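Sca-family protein (Rickettsia rickettsii, PDB 4LQ8) is the rickettsial antigen Sca4, this chain being its N-terminal head domain, and probably takes part in cell adhesion. Local coordinates at residues L196-V201 and S220-D225; S240-K245 and D254-F259; G309-M314 and D327-E332. One frame throughout, in Å; residues are numbered along the deposited sequence. Where two conformers were deposited one is given.

Contact 1 of 3, residues L196-V201 and S220-D225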
loop_
_atom_site.group_PDB
_atom_site.type_symbol
_atom_site.label_atom_id
_atom_site.label_comp_id
_atom_site.label_asym_id
_atom_site.label_seq_id
_atom_site.Cartn_x
_atom_site.Cartn_y
_atom_site.Cartn_z
ATOM N N LEU A 196 -10.200 15.075 1.520
ATOM C CA LEU A 196 -8.851 14.565 1.766
ATOM C C LEU A 196 -7.884 15.732 1.841
ATOM O O LEU A 196 -7.945 16.629 1.003
ATOM C CB LEU A 196 -8.410 13.575 0.668
ATOM C CG LEU A 196 -9.272 12.299 0.509
ATOM C CD1 LEU A 196 -8.934 11.602 -0.783
ATOM C CD2 LEU A 196 -9.075 11.355 1.694
ATOM N N ASN A 197 -7.045 15.753 2.884
ATOM C CA ASN A 197 -6.033 16.785 3.075
ATOM C C ASN A 197 -4.662 16.243 2.677
ATOM O O ASN A 197 -4.244 15.224 3.193
ATOM C CB ASN A 197 -5.995 17.259 4.537
ATOM C CG ASN A 197 -5.062 18.421 4.756
ATOM O OD1 ASN A 197 -5.298 19.540 4.271
ATOM N ND2 ASN A 197 -3.931 18.150 5.406
ATOM N N GLU A 198 -3.976 16.929 1.772
ATOM C CA GLU A 198 -2.629 16.569 1.337
ATOM C C GLU A 198 -1.668 17.653 1.865
ATOM O O GLU A 198 -1.784 18.817 1.476
ATOM C CB GLU A 198 -2.568 16.493 -0.196
ATOM C CG GLU A 198 -1.218 16.075 -0.749
ATOM C CD GLU A 198 -0.974 16.580 -2.156
ATOM O OE1 GLU A 198 -0.862 17.815 -2.324
ATOM O OE2 GLU A 198 -0.905 15.754 -3.091
ATOM N N THR A 199 -0.713 17.252 2.724
ATOM C CA THR A 199 0.304 18.151 3.268
ATOM C C THR A 199 1.605 17.839 2.565
ATOM O O THR A 199 2.061 16.697 2.619
ATOM C CB THR A 199 0.456 17.977 4.803
ATOM O OG1 THR A 199 -0.823 18.140 5.409
ATOM C CG2 THR A 199 1.453 18.991 5.422
ATOM N N THR A 200 2.198 18.842 1.900
ATOM C CA THR A 200 3.501 18.671 1.256
ATOM C C THR A 200 4.557 19.218 2.253
ATOM O O THR A 200 4.396 20.313 2.770
ATOM C CB THR A 200 3.536 19.380 -0.104
ATOM O OG1 THR A 200 2.658 18.703 -0.982
ATOM C CG2 THR A 200 4.925 19.396 -0.732
ATOM N N VAL A 201 5.606 18.433 2.540
ATOM C CA VAL A 201 6.677 18.860 3.427
ATOM C C VAL A 201 7.875 19.167 2.525
ATOM O O VAL A 201 8.385 18.274 1.854
ATOM C CB VAL A 201 6.996 17.793 4.514
ATOM C CG1 VAL A 201 8.090 18.287 5.466
ATOM C CG2 VAL A 201 5.740 17.414 5.301
ATOM N N SER A 220 11.591 16.640 -0.689
ATOM C CA SER A 220 10.161 16.936 -0.577
ATOM C C SER A 220 9.380 15.639 -0.567
ATOM O O SER A 220 9.750 14.689 -1.256
ATOM C CB SER A 220 9.695 17.817 -1.740
ATOM O OG SER A 220 8.349 18.224 -1.586
ATOM N N TYR A 221 8.287 15.603 0.208
ATOM C CA TYR A 221 7.394 14.451 0.277
ATOM C C TYR A 221 6.016 14.958 0.683
ATOM O O TYR A 221 5.883 16.120 1.071
ATOM C CB TYR A 221 7.912 13.348 1.254
ATOM C CG TYR A 221 7.916 13.752 2.715
ATOM C CD1 TYR A 221 6.795 13.551 3.518
ATOM C CD2 TYR A 221 9.038 14.333 3.294
ATOM C CE1 TYR A 221 6.793 13.908 4.867
ATOM C CE2 TYR A 221 9.051 14.692 4.647
ATOM C CZ TYR A 221 7.932 14.459 5.430
ATOM O OH TYR A 221 7.903 14.877 6.734
ATOM N N ARG A 222 4.993 14.099 0.576
ATOM C CA ARG A 222 3.654 14.500 0.988
ATOM C C ARG A 222 3.057 13.439 1.894
ATOM O O ARG A 222 3.495 12.275 1.906
ATOM C CB ARG A 222 2.737 14.757 -0.226
ATOM C CG ARG A 222 2.441 13.442 -0.985
ATOM C CD ARG A 222 1.421 13.603 -2.072
ATOM N NE ARG A 222 1.307 12.366 -2.852
ATOM C CZ ARG A 222 0.351 12.153 -3.738
ATOM N NH1 ARG A 222 -0.600 13.063 -3.929
ATOM N NH2 ARG A 222 0.325 11.028 -4.434
ATOM N N GLU A 223 2.047 13.833 2.635
ATOM C CA GLU A 223 1.301 12.890 3.454
ATOM C C GLU A 223 -0.174 13.212 3.334
ATOM O O GLU A 223 -0.561 14.381 3.384
ATOM C CB GLU A 223 1.780 12.876 4.922
ATOM C CG GLU A 223 1.702 14.223 5.612
ATOM C CD GLU A 223 2.391 14.256 6.959
ATOM O OE1 GLU A 223 1.695 14.449 7.982
ATOM O OE2 GLU A 223 3.621 14.041 6.996
ATOM N N ILE A 224 -0.997 12.176 3.171
ATOM C CA ILE A 224 -2.443 12.373 3.082
ATOM C C ILE A 224 -3.100 11.882 4.364
ATOM O O ILE A 224 -2.762 10.809 4.868
ATOM C CB ILE A 224 -3.032 11.773 1.779
ATOM C CG1 ILE A 224 -2.484 12.543 0.560
ATOM C CG2 ILE A 224 -4.576 11.777 1.816
ATOM C CD1 ILE A 224 -2.533 11.792 -0.757
ATOM N N ASP A 225 -4.011 12.688 4.910
ATOM C CA ASP A 225 -4.696 12.330 6.137
ATOM C C ASP A 225 -5.887 11.397 5.846
ATOM O O ASP A 225 -7.034 11.796 5.950
ATOM C CB ASP A 225 -5.105 13.600 6.902
ATOM C CG ASP A 225 -5.490 13.372 8.354
ATOM O OD1 ASP A 225 -5.128 12.308 8.910
ATOM O OD2 ASP A 225 -6.115 14.275 8.950
HETATM O O HOH W 1 -7.972 14.174 5.173
HETATM O O HOH W 2 -2.114 15.796 5.383
#

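Contact 2 of 3, residues S240-K245 and D254-F259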
loop_
_atom_site.group_PDB
_atom_site.type_symbol
_atom_site.label_atom_id
_atom_site.label_comp_id
_atom_site.label_asym_id
_atom_site.label_seq_id
_atom_site.Cartn_x
_atom_site.Cartn_y
_atom_site.Cartn_z
ATOM N N SER A 240 -6.165 5.817 -5.034
ATOM C CA SER A 240 -4.863 5.369 -5.550
ATOM C C SER A 240 -3.955 6.576 -5.586
ATOM O O SER A 240 -4.116 7.422 -6.449
ATOM C CB SER A 240 -4.997 4.760 -6.945
ATOM O OG SER A 240 -5.682 3.519 -6.920
ATOM N N MET A 241 -3.029 6.673 -4.627
ATOM C CA MET A 241 -2.101 7.791 -4.497
ATOM C C MET A 241 -0.716 7.381 -4.951
ATOM O O MET A 241 -0.114 6.463 -4.393
ATOM C CB MET A 241 -2.122 8.353 -3.047
ATOM C CG MET A 241 -3.534 8.776 -2.574
ATOM S SD MET A 241 -4.296 10.111 -3.562
ATOM C CE MET A 241 -5.832 10.321 -2.694
ATOM N N VAL A 242 -0.235 8.034 -6.004
ATOM C CA VAL A 242 1.050 7.706 -6.615
ATOM C C VAL A 242 2.247 8.023 -5.673
ATOM O O VAL A 242 2.219 8.982 -4.885
ATOM C CB VAL A 242 1.187 8.353 -8.030
ATOM C CG1 VAL A 242 1.438 9.871 -7.946
ATOM C CG2 VAL A 242 2.270 7.656 -8.860
ATOM N N ALA A 243 3.281 7.193 -5.772
ATOM C CA ALA A 243 4.544 7.358 -5.058
ATOM C C ALA A 243 5.229 8.599 -5.632
ATOM O O ALA A 243 5.036 8.905 -6.809
ATOM C CB ALA A 243 5.419 6.139 -5.304
ATOM N N LEU A 244 5.991 9.331 -4.817
ATOM C CA LEU A 244 6.698 10.507 -5.324
ATOM C C LEU A 244 8.177 10.215 -5.332
ATOM O O LEU A 244 8.673 9.541 -4.420
ATOM C CB LEU A 244 6.447 11.755 -4.450
ATOM C CG LEU A 244 5.056 12.384 -4.481
ATOM C CD1 LEU A 244 5.022 13.629 -3.616
ATOM C CD2 LEU A 244 4.613 12.742 -5.908
ATOM N N LYS A 245 8.901 10.795 -6.297
ATOM C CA LYS A 245 10.358 10.690 -6.374
ATOM C C LYS A 245 10.989 11.493 -5.222
ATOM O O LYS A 245 10.278 12.260 -4.564
ATOM C CB LYS A 245 10.861 11.201 -7.738
ATOM C CG LYS A 245 10.321 10.388 -8.925
ATOM C CD LYS A 245 11.134 10.607 -10.187
ATOM C CE LYS A 245 10.724 11.823 -10.956
ATOM N NZ LYS A 245 11.661 12.106 -12.076
ATOM N N ASP A 254 4.976 4.279 -16.514
ATOM C CA ASP A 254 5.656 2.978 -16.632
ATOM C C ASP A 254 6.387 2.500 -15.380
ATOM O O ASP A 254 6.604 1.301 -15.248
ATOM C CB ASP A 254 6.620 2.958 -17.835
ATOM C CG ASP A 254 5.917 2.663 -19.155
ATOM O OD1 ASP A 254 5.201 1.635 -19.233
ATOM O OD2 ASP A 254 6.059 3.477 -20.103
ATOM N N LYS A 255 6.779 3.410 -14.487
ATOM C CA LYS A 255 7.516 3.103 -13.256
ATOM C C LYS A 255 6.677 3.312 -11.991
ATOM O O LYS A 255 7.147 3.034 -10.886
ATOM C CB LYS A 255 8.773 3.992 -13.169
ATOM C CG LYS A 255 9.834 3.667 -14.209
ATOM C CD LYS A 255 11.095 4.486 -13.977
ATOM C CE LYS A 255 12.153 4.256 -15.033
ATOM N NZ LYS A 255 12.794 2.917 -14.909
ATOM N N ALA A 256 5.452 3.817 -12.155
ATOM C CA ALA A 256 4.558 4.208 -11.070
ATOM C C ALA A 256 4.021 3.090 -10.207
ATOM O O ALA A 256 3.472 2.118 -10.706
ATOM C CB ALA A 256 3.402 5.010 -11.614
ATOM N N VAL A 257 4.148 3.271 -8.900
ATOM C CA VAL A 257 3.555 2.403 -7.875
ATOM C C VAL A 257 2.713 3.306 -6.990
ATOM O O VAL A 257 2.869 4.524 -7.050
ATOM C CB VAL A 257 4.546 1.519 -7.107
ATOM C CG1 VAL A 257 5.010 0.364 -7.989
ATOM C CG2 VAL A 257 5.716 2.333 -6.562
ATOM N N TYR A 258 1.797 2.730 -6.220
ATOM C CA TYR A 258 0.798 3.478 -5.462
ATOM C C TYR A 258 0.544 2.948 -4.066
ATOM O O TYR A 258 0.810 1.784 -3.762
ATOM C CB TYR A 258 -0.557 3.376 -6.222
ATOM C CG TYR A 258 -0.524 3.897 -7.646
ATOM C CD1 TYR A 258 -0.040 3.111 -8.690
ATOM C CD2 TYR A 258 -0.987 5.169 -7.954
ATOM C CE1 TYR A 258 0.073 3.615 -9.986
ATOM C CE2 TYR A 258 -0.926 5.669 -9.258
ATOM C CZ TYR A 258 -0.382 4.890 -10.265
ATOM O OH TYR A 258 -0.325 5.354 -11.545
ATOM N N PHE A 259 -0.006 3.830 -3.223
ATOM C CA PHE A 259 -0.568 3.474 -1.946
ATOM C C PHE A 259 -2.072 3.509 -2.226
ATOM O O PHE A 259 -2.564 4.518 -2.732
ATOM C CB PHE A 259 -0.192 4.449 -0.822
ATOM C CG PHE A 259 -0.854 4.038 0.476
ATOM C CD1 PHE A 259 -0.378 2.952 1.209
ATOM C CD2 PHE A 259 -1.979 4.715 0.949
ATOM C CE1 PHE A 259 -1.024 2.544 2.383
ATOM C CE2 PHE A 259 -2.613 4.312 2.134
ATOM C CZ PHE A 259 -2.132 3.229 2.837
#

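Contact 3 of 3, residues G309-M314 and D327-E332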
loop_
_atom_site.group_PDB
_atom_site.type_symbol
_atom_site.label_atom_id
_atom_site.label_comp_id
_atom_site.label_asym_id
_atom_site.label_seq_id
_atom_site.Cartn_x
_atom_site.Cartn_y
_atom_site.Cartn_z
ATOM N N GLY A 309 2.328 6.338 11.668
ATOM C CA GLY A 309 1.180 6.416 12.563
ATOM C C GLY A 309 -0.106 6.190 11.793
ATOM O O GLY A 309 -0.943 5.406 12.213
ATOM N N LYS A 310 -0.251 6.829 10.627
ATOM C CA LYS A 310 -1.449 6.639 9.802
ATOM C C LYS A 310 -1.532 5.176 9.272
ATOM O O LYS A 310 -2.593 4.553 9.332
ATOM C CB LYS A 310 -1.486 7.661 8.647
ATOM C CG LYS A 310 -2.705 7.529 7.723
ATOM C CD LYS A 310 -4.036 7.690 8.446
ATOM C CE LYS A 310 -4.231 9.094 9.001
ATOM N NZ LYS A 310 -5.589 9.218 9.585
ATOM N N TYR A 311 -0.404 4.641 8.817
ATOM C CA TYR A 311 -0.327 3.280 8.303
ATOM C C TYR A 311 -0.757 2.267 9.367
ATOM O O TYR A 311 -1.574 1.400 9.064
ATOM C CB TYR A 311 1.090 2.973 7.819
ATOM C CG TYR A 311 1.232 1.564 7.288
ATOM C CD1 TYR A 311 0.734 1.217 6.031
ATOM C CD2 TYR A 311 1.876 0.575 8.034
ATOM C CE1 TYR A 311 0.883 -0.075 5.528
ATOM C CE2 TYR A 311 2.039 -0.716 7.530
ATOM C CZ TYR A 311 1.531 -1.035 6.282
ATOM O OH TYR A 311 1.669 -2.296 5.771
ATOM N N LYS A 312 -0.238 2.399 10.614
ATOM C CA LYS A 312 -0.626 1.531 11.733
ATOM C C LYS A 312 -2.127 1.652 12.064
ATOM O O LYS A 312 -2.764 0.638 12.309
ATOM C CB LYS A 312 0.241 1.802 12.993
ATOM C CG LYS A 312 1.758 1.561 12.781
ATOM C CD LYS A 312 2.168 0.118 12.394
ATOM C CE LYS A 312 3.626 0.022 11.925
ATOM N NZ LYS A 312 4.125 -1.384 11.865
ATOM N N GLU A 313 -2.692 2.867 12.051
ATOM C CA GLU A 313 -4.132 3.075 12.295
ATOM C C GLU A 313 -4.975 2.390 11.201
ATOM O O GLU A 313 -5.996 1.768 11.513
ATOM C CB GLU A 313 -4.485 4.563 12.265
ATOM C CG GLU A 313 -4.353 5.306 13.570
ATOM C CD GLU A 313 -4.508 6.813 13.420
ATOM O OE1 GLU A 313 -5.203 7.262 12.476
ATOM O OE2 GLU A 313 -3.911 7.548 14.242
ATOM N N MET A 314 -4.553 2.532 9.918
ATOM C CA MET A 314 -5.238 1.926 8.767
ATOM C C MET A 314 -5.096 0.422 8.820
ATOM O O MET A 314 -6.082 -0.274 8.622
ATOM C CB MET A 314 -4.712 2.494 7.436
ATOM C CG MET A 314 -5.054 3.948 7.247
ATOM S SD MET A 314 -4.390 4.615 5.714
ATOM C CE MET A 314 -5.774 4.260 4.587
ATOM N N ASP A 327 1.135 -6.614 7.366
ATOM C CA ASP A 327 1.982 -5.455 7.640
ATOM C C ASP A 327 3.221 -5.345 6.713
ATOM O O ASP A 327 3.352 -4.335 5.997
ATOM C CB ASP A 327 2.351 -5.361 9.127
ATOM C CG ASP A 327 3.021 -4.057 9.448
ATOM O OD1 ASP A 327 4.121 -3.826 8.939
ATOM O OD2 ASP A 327 2.399 -3.227 10.120
ATOM N N LEU A 328 4.107 -6.329 6.729
ATOM C CA LEU A 328 5.320 -6.366 5.870
ATOM C C LEU A 328 6.070 -5.005 5.774
ATOM O O LEU A 328 6.370 -4.525 4.677
ATOM C CB LEU A 328 4.997 -6.930 4.456
ATOM C CG LEU A 328 4.287 -8.294 4.361
ATOM C CD1 LEU A 328 4.074 -8.693 2.894
ATOM C CD2 LEU A 328 5.085 -9.389 5.093
ATOM N N SER A 329 6.338 -4.376 6.927
ATOM C CA SER A 329 7.003 -3.078 6.962
ATOM C C SER A 329 8.105 -2.996 8.004
ATOM O O SER A 329 8.130 -3.781 8.949
ATOM C CB SER A 329 5.995 -1.940 7.123
ATOM O OG SER A 329 5.640 -1.801 8.487
ATOM N N GLN A 330 9.064 -2.089 7.795
ATOM C CA GLN A 330 10.189 -1.941 8.718
ATOM C C GLN A 330 10.575 -0.468 8.830
ATOM O O GLN A 330 10.765 0.200 7.811
ATOM C CB GLN A 330 11.434 -2.756 8.249
ATOM C CG GLN A 330 11.241 -4.264 7.985
ATOM C CD GLN A 330 10.802 -4.603 6.565
ATOM O OE1 GLN A 330 11.440 -4.221 5.573
ATOM N NE2 GLN A 330 9.729 -5.383 6.437
ATOM N N ALA A 331 10.730 0.021 10.061
ATOM C CA ALA A 331 11.228 1.369 10.305
ATOM C C ALA A 331 12.736 1.307 10.024
ATOM O O ALA A 331 13.394 0.317 10.354
ATOM C CB ALA A 331 10.981 1.776 11.740
ATOM N N GLU A 332 13.250 2.310 9.318
ATOM C CA GLU A 332 14.662 2.342 8.950
ATOM C C GLU A 332 15.295 3.599 9.466
ATOM O O GLU A 332 14.597 4.550 9.804
ATOM C CB GLU A 332 14.835 2.244 7.415
ATOM C CG GLU A 332 14.418 0.918 6.802
ATOM C CD GLU A 332 15.238 -0.316 7.156
ATOM O OE1 GLU A 332 16.263 -0.184 7.860
ATOM O OE2 GLU A 332 14.843 -1.426 6.736
HETATM O O HOH W 3 6.885 -1.243 11.025
#

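Contact 1 of 3, residues L196-V201 and S220-D225
The Y221 ring carries V201 over one face, and the guanidinium of R222 has I224 over one face and E198 at its edge. These groups sit on two neighbouring antiparallel strands of a six-stranded sheet. V201 CB stands 3.8 Å from the centroid of the Y221 ring, a CH-pi contact, and the two side chains run side by side in the same direction. CG of Y221 lies between the backbone N and the carbonyl carbon (chi1 67°), and V201 CG1 and CG2 both reach the phenol end of the ring. E223 and T199 share this face of the sheet. E198, T200, R222 and I224 occupy the other.

There, E198 and R222 form a salt bridge. R222 NH1 gives a hydrogen bond of 2.8 Å to E198 OE2, in the guanidinium plane and on the anti lone pair of the oxygen. The carboxylate and guanidinium planes are 65° apart. The bridge is part of a charge network, since D32 also pairs with R222 and R181 with E198. I224 CG1 packs on E198 CG.

The backbone pairs V201 with Y221 and T199 with E223 as hydrogen-bonded pairs. T199 N to E223 O is the straightest bond, at 174°. Beyond them D225 N reaches N197 O. A water donates to both N197 O and E223 O, the latter at 2.9 Å.

Contact 2 of 3, residues S240-K245 and D254-F259
Three backbone hydrogen bonds hold the two segments together. M241 and F259 form an antiparallel hydrogen-bonded pair. M241 N donates to F259 O at 2.9 Å, nearly straight at 171°. F259 N returns a bond of the same length, 2.9 Å, to M241 O. Two residues further on, A243 N donates to V257 O at 3.0 Å. All three donors lie in the plane of the carbonyl they meet. Between these bonds V242 and Y258 form a non-hydrogen-bonded pair. Its outward polar atoms are used elsewhere: V242 N bonds to D32 and V242 O to R222. S240 OG is bonded to H153.

The packing centres on Y258 and V242, whose side chains cross obliquely. CG of Y258 is anti to its carbonyl carbon (chi1 -58°). This lays the CD2 and CE2 side of the ring along the backbone of S240-V242. Y258 CE2 comes to 3.6 Å from V242 CB. V242 CG2, anti to its backbone N, makes an off-centre CH-pi contact with the same ring and also touches A256 CB at 4.0 Å. H153 meets the Y258 ring edge-to-face.

A243 CB rests against V257 CG2 at 4.0 Å. The ends of M241 and F259 lead away from this contact, and F259 meets the ring of F226. All eight touching residues are buried. The arrangement is that of two adjacent strands in a beta-meander, an antiparallel pair joined by a loop within the large mixed sheet of the head domain.

Contact 3 of 3, residues G309-M314 and D327-E332
Residues 309-314 are regular alpha-helix, with E313 N bonded to G309 O and M314 N to K310 O. The other segment starts in a turn. L328 has positive phi and psi, and the chain then extends into the strand from S329 to E332. The two backbones stay well apart. Their nearest CA atoms, those of K312 and D327, are 8.5 Å from each other, so side chains of the helix bridge the gap.

Y311 points toward the 327-332 segment. Its CG is anti to the backbone N (chi1 179°), and the phenol hydroxyl OH donates to D327 O at 2.7 Å. The bond falls on a lone pair of the carbonyl, in its plane. The Y311 ring and the D327 carboxylate stand nearly perpendicular, 86° apart. Y311 CE2 approaches D327 OD2 to 3.6 Å.

This contact joins the helix 308-320 to the edge of the mixed sheet, where strand 329-332 runs parallel to strand 282-285. Y311 also packs on L282, I276 and the ring of F284, so it lies between helix and sheet.

The K312 chain bends at chi2, and its end comes near the acid; it crosses D327 at about a right angle. K312 NZ forms a salt bridge with D327 OD2 at 3.1 Å, coming from above the carboxylate plane. The other oxygen, D327 OD1, accepts a hydrogen bond of 2.6 Å from S329 OG on its syn lone pair. The carboxylate is thus held at both oxygens, which probably favours its charged form. A water accepts from K312 NZ and donates to S329 OG, at 2.9 Å from that OG, and so links the lysine to the serine.

Overall arrangement
From the N terminus, contact 1 comes first. It pairs strands 192-201 and 215-224, and the chain between its segments includes strand 206-209 of the same sheet. Contact 2 then closes the short loop between strands 236-245 and 258-265. Contact 3 brings the start of strand 329-332 back against helix 308-320. The three loops follow in series; none nests or crosses. They still touch in space. R222 of contact 1 reaches V242 O, and I224 packs on M241, so the antiparallel sheet rests on the mixed sheet. D225 forms a salt bridge with K310. F259 of contact 2 packs against M314, tying the mixed sheet to the helix.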